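Local structure of motility hub protein FimV (Pseudomonas aeruginosa, 4MBQ) at residues D23-Y28 with R38-E43; E17-L22 with D50-E55. The protein acts as an inner membrane hub that raises cyclic AMP signalling by activating adenylate cyclase CyaB and supports type IV pilus assembly and twitching motility. All blocks are in the same frame, centred on the assembly; numbering follows the deposited sequence.

This chain is a cytoplasmic piece of FimV, a TPR-containing piece of three helices, 15-30, 34-47 and 50-62. Both contacts use helix 15-30: contact 1 pairs its later turns with helix 34-47, contact 2 its earlier turns with helix 50-62. Along the chain contact 1 is nested inside the loop that contact 2 closes, and their centres lie about 9 Å apart. They meet directly: the salt bridges Arg26 to Glu55 and Lys21 to Glu43 pass between them, and Leu41 packs on Leu22. Together they make a helical hairpin with a third helix laid on it, the kind of scaffold TPR proteins use for protein-protein interactions.

Contact 1: D23-Y28 with R38-E43; sequences DLARAY and RDILDE
Ala25 meets Ile40 and Leu41, and Tyr28 meets Ile40, through carbon alone, and the shortest polar bond lies within helix 15-30, on side chains that start away from helix 34-47: Arg26 NH1 reaches Asp23 OD1 at 2.8 Å. It is a salt bridge, but a bent one, with an N-H...O angle of 131°, and NH1 comes from above the carboxylate plane. Arg26 NH2 makes a second salt bridge, to Glu55 of helix 50-62, and so the guanidinium joins two helices.

The helices themselves run nearly antiparallel, at 163°, with axes 8.8 Å apart. The small Ala25 is consistent with this spacing: its CB points toward the partner helix and touches two branched side chains, 3.6 Å from Leu41 CD2 and 4.1 Å from Ile40 CG2. Ile40 sends its other branch further across. With Ile40 CD1 anti to CA (chi2 -169°), that methyl, Ile40 CD1, touches Tyr28 CE2 at 3.4 Å, meeting the ring obliquely on its CD2-CE2 side, and Leu24 CB at 3.8 Å. The Tyr28 and Ile40 side chains cross at about a right angle. Past Ile40, the phenol hydroxyl hydrogen-bonds Tyr28 OH of a neighbouring subunit, while Leu24 packs against Leu24 of another neighbouring subunit.

A small residue followed three positions later by tyrosine, at an antiparallel helix pair, is consistent with the TPR family. Without a single polar bond across it, the pairing rests on shape and burial of apolar groups, while Arg26 makes its bridges to Asp23 and Glu55.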
loop_
_atom_site.group_PDB
_atom_site.type_symbol
_atom_site.label_atom_id
_atom_site.label_comp_id
_atom_site.label_asym_id
_atom_site.label_seq_id
_atom_site.Cartn_x
_atom_site.Cartn_y
_atom_site.Cartn_z
ATOM N N ASP B 23 -7.592 -2.628 -0.562
ATOM C CA ASP B 23 -6.912 -1.362 -0.308
ATOM C C ASP B 23 -5.590 -1.279 -1.067
ATOM O O ASP B 23 -5.210 -0.209 -1.539
ATOM C CB ASP B 23 -6.711 -1.136 1.190
ATOM C CG ASP B 23 -7.953 -0.581 1.861
ATOM O OD1 ASP B 23 -8.532 0.397 1.340
ATOM O OD2 ASP B 23 -8.362 -1.126 2.905
ATOM N N LEU B 24 -4.907 -2.412 -1.200
ATOM C CA LEU B 24 -3.685 -2.474 -1.999
ATOM C C LEU B 24 -3.982 -2.185 -3.465
ATOM O O LEU B 24 -3.208 -1.510 -4.142
ATOM C CB LEU B 24 -3.006 -3.840 -1.866
ATOM C CG LEU B 24 -2.218 -4.110 -0.586
ATOM C CD1 LEU B 24 -1.379 -5.369 -0.741
ATOM C CD2 LEU B 24 -1.349 -2.918 -0.229
ATOM N N ALA B 25 -5.106 -2.703 -3.951
ATOM C CA ALA B 25 -5.513 -2.466 -5.329
ATOM C C ALA B 25 -5.790 -0.986 -5.554
ATOM O O ALA B 25 -5.404 -0.426 -6.581
ATOM C CB ALA B 25 -6.736 -3.301 -5.679
ATOM N N ARG B 26 -6.463 -0.361 -4.592
ATOM C CA ARG B 26 -6.720 1.074 -4.641
ATOM C C ARG B 26 -5.409 1.852 -4.670
ATOM O O ARG B 26 -5.309 2.895 -5.316
ATOM C CB ARG B 26 -7.572 1.518 -3.446
ATOM C CG ARG B 26 -8.977 0.921 -3.421
ATOM C CD ARG B 26 -9.774 1.385 -2.205
ATOM N NE ARG B 26 -11.084 0.742 -2.144
ATOM C CZ ARG B 26 -11.448 -0.145 -1.221
ATOM N NH1 ARG B 26 -10.606 -0.489 -0.256
ATOM N NH2 ARG B 26 -12.663 -0.679 -1.255
ATOM N N ALA B 27 -4.405 1.333 -3.972
ATOM C CA ALA B 27 -3.086 1.956 -3.946
ATOM C C ALA B 27 -2.425 1.893 -5.321
ATOM O O ALA B 27 -1.822 2.868 -5.772
ATOM C CB ALA B 27 -2.209 1.295 -2.900
ATOM N N TYR B 28 -2.548 0.743 -5.981
ATOM C CA TYR B 28 -1.990 0.559 -7.320
ATOM C C TYR B 28 -2.650 1.483 -8.335
ATOM O O TYR B 28 -1.990 2.017 -9.227
ATOM C CB TYR B 28 -2.130 -0.898 -7.774
ATOM C CG TYR B 28 -0.951 -1.776 -7.418
ATOM C CD1 TYR B 28 0.116 -1.924 -8.293
ATOM C CD2 TYR B 28 -0.906 -2.458 -6.210
ATOM C CE1 TYR B 28 1.197 -2.727 -7.973
ATOM C CE2 TYR B 28 0.173 -3.261 -5.882
ATOM C CZ TYR B 28 1.218 -3.393 -6.767
ATOM O OH TYR B 28 2.290 -4.192 -6.443
ATOM N N ARG B 38 -5.071 -5.033 -11.293
ATOM C CA ARG B 38 -5.852 -6.139 -11.844
ATOM C C ARG B 38 -5.428 -7.494 -11.279
ATOM O O ARG B 38 -6.274 -8.329 -10.956
ATOM C CB ARG B 38 -5.764 -6.153 -13.372
ATOM C CG ARG B 38 -6.417 -4.951 -14.035
ATOM C CD ARG B 38 -6.382 -5.064 -15.546
ATOM N NE ARG B 38 -6.996 -3.908 -16.190
ATOM C CZ ARG B 38 -6.314 -2.931 -16.777
ATOM N NH1 ARG B 38 -4.989 -2.974 -16.813
ATOM N NH2 ARG B 38 -6.957 -1.915 -17.337
ATOM N N ASP B 39 -4.121 -7.708 -11.166
ATOM C CA ASP B 39 -3.595 -8.951 -10.607
ATOM C C ASP B 39 -4.072 -9.154 -9.171
ATOM O O ASP B 39 -4.444 -10.261 -8.781
ATOM C CB ASP B 39 -2.066 -8.964 -10.661
ATOM C CG ASP B 39 -1.529 -8.894 -12.078
ATOM O OD1 ASP B 39 -2.331 -9.031 -13.026
ATOM O OD2 ASP B 39 -0.304 -8.712 -12.244
ATOM N N ILE B 40 -4.066 -8.077 -8.394
ATOM C CA ILE B 40 -4.517 -8.125 -7.007
ATOM C C ILE B 40 -6.023 -8.343 -6.912
ATOM O O ILE B 40 -6.495 -9.119 -6.079
ATOM C CB ILE B 40 -4.147 -6.834 -6.254
ATOM C CG1 ILE B 40 -2.633 -6.727 -6.096
ATOM C CG2 ILE B 40 -4.807 -6.799 -4.889
ATOM C CD1 ILE B 40 -2.208 -5.639 -5.137
ATOM N N LEU B 41 -6.773 -7.652 -7.765
ATOM C CA LEU B 41 -8.228 -7.766 -7.774
ATOM C C LEU B 41 -8.698 -9.156 -8.200
ATOM O O LEU B 41 -9.764 -9.610 -7.781
ATOM C CB LEU B 41 -8.849 -6.690 -8.667
ATOM C CG LEU B 41 -8.768 -5.270 -8.098
ATOM C CD1 LEU B 41 -9.177 -4.233 -9.135
ATOM C CD2 LEU B 41 -9.628 -5.152 -6.850
ATOM N N ASP B 42 -7.902 -9.827 -9.029
ATOM C CA ASP B 42 -8.208 -11.197 -9.441
ATOM C C ASP B 42 -8.245 -12.097 -8.213
ATOM O O ASP B 42 -9.044 -13.028 -8.134
ATOM C CB ASP B 42 -7.164 -11.707 -10.439
ATOM C CG ASP B 42 -7.488 -13.093 -10.969
ATOM O OD1 ASP B 42 -8.686 -13.408 -11.130
ATOM O OD2 ASP B 42 -6.544 -13.868 -11.228
ATOM N N GLU B 43 -7.382 -11.795 -7.249
ATOM C CA GLU B 43 -7.309 -12.564 -6.014
ATOM C C GLU B 43 -8.497 -12.255 -5.104
ATOM O O GLU B 43 -9.030 -13.145 -4.444
ATOM C CB GLU B 43 -5.984 -12.289 -5.303
ATOM C CG GLU B 43 -4.769 -12.556 -6.181
ATOM C CD GLU B 43 -3.454 -12.292 -5.475
ATOM O OE1 GLU B 43 -3.478 -11.790 -4.332
ATOM O OE2 GLU B 43 -2.395 -12.590 -6.067
#

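Contact 2: E17-L22 with D50-E55; sequences EAATKL and DSQQAE
Helix segments 17-22 and 50-55 run side by side in nearly the same direction, 19° apart with their axes 10.3 Å from each other, and Ala18 faces Gln52 with 7.0 Å between CA atoms. Gln52 and Leu22 bridge that spacing. The Gln52 chain is extended beyond CG, with CD anti to CA (chi2 167°), which carries the amide onto the first turns of helix 15-30. There Gln52 OE1 lies 3.3 Å from the methyl CB of Ala18, and Gln52 NE2 is 3.6 Å from Ala19 CB. NE2 also comes close to the backbone N of Ala19, but two donors make no bond; NE2 instead donates a hydrogen to the carbonyl O of Ala15, the residue one turn earlier. The amide itself thus lies against the methyls of Ala18 and Ala19 while it bonds the backbone at the start of the helix.

One turn on, Leu22 reaches across from helix 15-30. Its two methyls divide the work: Leu22 CD1 rests on the aliphatic part of Gln52, 3.8 Å from Gln52 CB, and Leu22 CD2 touches Glu55 CG at 3.9 Å. In Glu55, CG anti to the backbone N (chi1 169°) lies against Leu22 CD2, and the bend at chi2 turns CD aside; the carboxylate oxygen OE2 goes to a salt bridge with Arg26.

Small alanines, an amide and one leucine make this a contact of modest depth, partly buried. Helix 34-47 packs against helix 15-30 here, where Leu22 also touches Val44 and Lys21 bridges to Glu43 and Glu47. Helix 50-62 thus runs nearly parallel to helix 15-30, with helix 34-47 packing on both, within the stretch that matches the TPR family.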
loop_
_atom_site.group_PDB
_atom_site.type_symbol
_atom_site.label_atom_id
_atom_site.label_comp_id
_atom_site.label_asym_id
_atom_site.label_seq_id
_atom_site.Cartn_x
_atom_site.Cartn_y
_atom_site.Cartn_z
ATOM N N GLU B 17 -8.071 -10.796 4.513
ATOM C CA GLU B 17 -7.012 -10.702 3.516
ATOM C C GLU B 17 -7.538 -10.050 2.240
ATOM O O GLU B 17 -6.802 -9.357 1.539
ATOM C CB GLU B 17 -6.403 -12.078 3.218
ATOM C CG GLU B 17 -7.313 -13.033 2.462
ATOM N N ALA B 18 -8.818 -10.266 1.954
ATOM C CA ALA B 18 -9.451 -9.675 0.783
ATOM C C ALA B 18 -9.630 -8.172 0.975
ATOM O O ALA B 18 -9.500 -7.394 0.028
ATOM C CB ALA B 18 -10.789 -10.337 0.515
ATOM N N ALA B 19 -9.935 -7.773 2.204
ATOM C CA ALA B 19 -10.078 -6.360 2.539
ATOM C C ALA B 19 -8.745 -5.634 2.380
ATOM O O ALA B 19 -8.692 -4.520 1.858
ATOM C CB ALA B 19 -10.607 -6.203 3.956
ATOM N N THR B 20 -7.671 -6.276 2.829
ATOM C CA THR B 20 -6.329 -5.722 2.693
ATOM C C THR B 20 -5.945 -5.585 1.226
ATOM O O THR B 20 -5.388 -4.569 0.808
ATOM C CB THR B 20 -5.280 -6.604 3.394
ATOM O OG1 THR B 20 -5.622 -6.754 4.777
ATOM C CG2 THR B 20 -3.896 -5.978 3.281
ATOM N N LYS B 21 -6.251 -6.614 0.444
ATOM C CA LYS B 21 -5.916 -6.612 -0.973
ATOM C C LYS B 21 -6.710 -5.560 -1.743
ATOM O O LYS B 21 -6.216 -4.994 -2.714
ATOM C CB LYS B 21 -6.103 -8.010 -1.575
ATOM C CG LYS B 21 -5.042 -9.003 -1.112
ATOM C CD LYS B 21 -5.289 -10.407 -1.639
ATOM C CE LYS B 21 -4.173 -11.348 -1.192
ATOM N NZ LYS B 21 -4.399 -12.749 -1.631
ATOM N N LEU B 22 -7.935 -5.295 -1.301
ATOM C CA LEU B 22 -8.758 -4.264 -1.921
ATOM C C LEU B 22 -8.123 -2.887 -1.749
ATOM O O LEU B 22 -8.110 -2.076 -2.676
ATOM C CB LEU B 22 -10.173 -4.274 -1.339
ATOM C CG LEU B 22 -11.132 -5.305 -1.938
ATOM C CD1 LEU B 22 -12.455 -5.323 -1.184
ATOM C CD2 LEU B 22 -11.356 -5.002 -3.407
ATOM N N ASP B 50 -19.210 -11.573 -0.799
ATOM C CA ASP B 50 -20.014 -10.984 -1.864
ATOM C C ASP B 50 -19.787 -9.478 -2.002
ATOM O O ASP B 50 -19.703 -8.957 -3.113
ATOM C CB ASP B 50 -21.499 -11.291 -1.654
ATOM C CG ASP B 50 -21.835 -12.749 -1.920
ATOM O OD1 ASP B 50 -20.898 -13.559 -2.081
ATOM O OD2 ASP B 50 -23.037 -13.087 -1.964
ATOM N N SER B 51 -19.674 -8.787 -0.872
ATOM C CA SER B 51 -19.450 -7.344 -0.877
ATOM C C SER B 51 -18.084 -6.990 -1.454
ATOM O O SER B 51 -17.958 -6.080 -2.276
ATOM C CB SER B 51 -19.579 -6.780 0.540
ATOM O OG SER B 51 -20.847 -7.085 1.093
ATOM N N GLN B 52 -17.062 -7.718 -1.018
ATOM C CA GLN B 52 -15.701 -7.494 -1.487
ATOM C C GLN B 52 -15.565 -7.812 -2.970
ATOM O O GLN B 52 -14.923 -7.067 -3.715
ATOM C CB GLN B 52 -14.714 -8.323 -0.663
ATOM C CG GLN B 52 -14.636 -7.891 0.793
ATOM C CD GLN B 52 -13.903 -8.889 1.663
ATOM O OE1 GLN B 52 -13.948 -10.095 1.418
ATOM N NE2 GLN B 52 -13.220 -8.391 2.685
ATOM N N GLN B 53 -16.168 -8.921 -3.392
ATOM C CA GLN B 53 -16.205 -9.287 -4.804
ATOM C C GLN B 53 -16.866 -8.186 -5.618
ATOM O O GLN B 53 -16.379 -7.815 -6.687
ATOM C CB GLN B 53 -16.976 -10.595 -5.007
ATOM C CG GLN B 53 -16.221 -11.851 -4.605
ATOM C CD GLN B 53 -17.024 -13.112 -4.868
ATOM O OE1 GLN B 53 -18.050 -13.352 -4.232
ATOM N NE2 GLN B 53 -16.564 -13.919 -5.816
ATOM N N ALA B 54 -17.978 -7.668 -5.106
ATOM C CA ALA B 54 -18.717 -6.615 -5.791
ATOM C C ALA B 54 -17.851 -5.374 -5.979
ATOM O O ALA B 54 -17.871 -4.749 -7.041
ATOM C CB ALA B 54 -19.990 -6.273 -5.029
ATOM N N GLU B 55 -17.084 -5.030 -4.949
ATOM C CA GLU B 55 -16.179 -3.890 -5.023
ATOM C C GLU B 55 -15.060 -4.122 -6.031
ATOM O O GLU B 55 -14.670 -3.207 -6.762
ATOM C CB GLU B 55 -15.592 -3.574 -3.643
ATOM C CG GLU B 55 -14.430 -2.580 -3.654
ATOM C CD GLU B 55 -14.854 -1.143 -3.943
ATOM O OE1 GLU B 55 -15.985 -0.919 -4.423
ATOM O OE2 GLU B 55 -14.046 -0.227 -3.681
#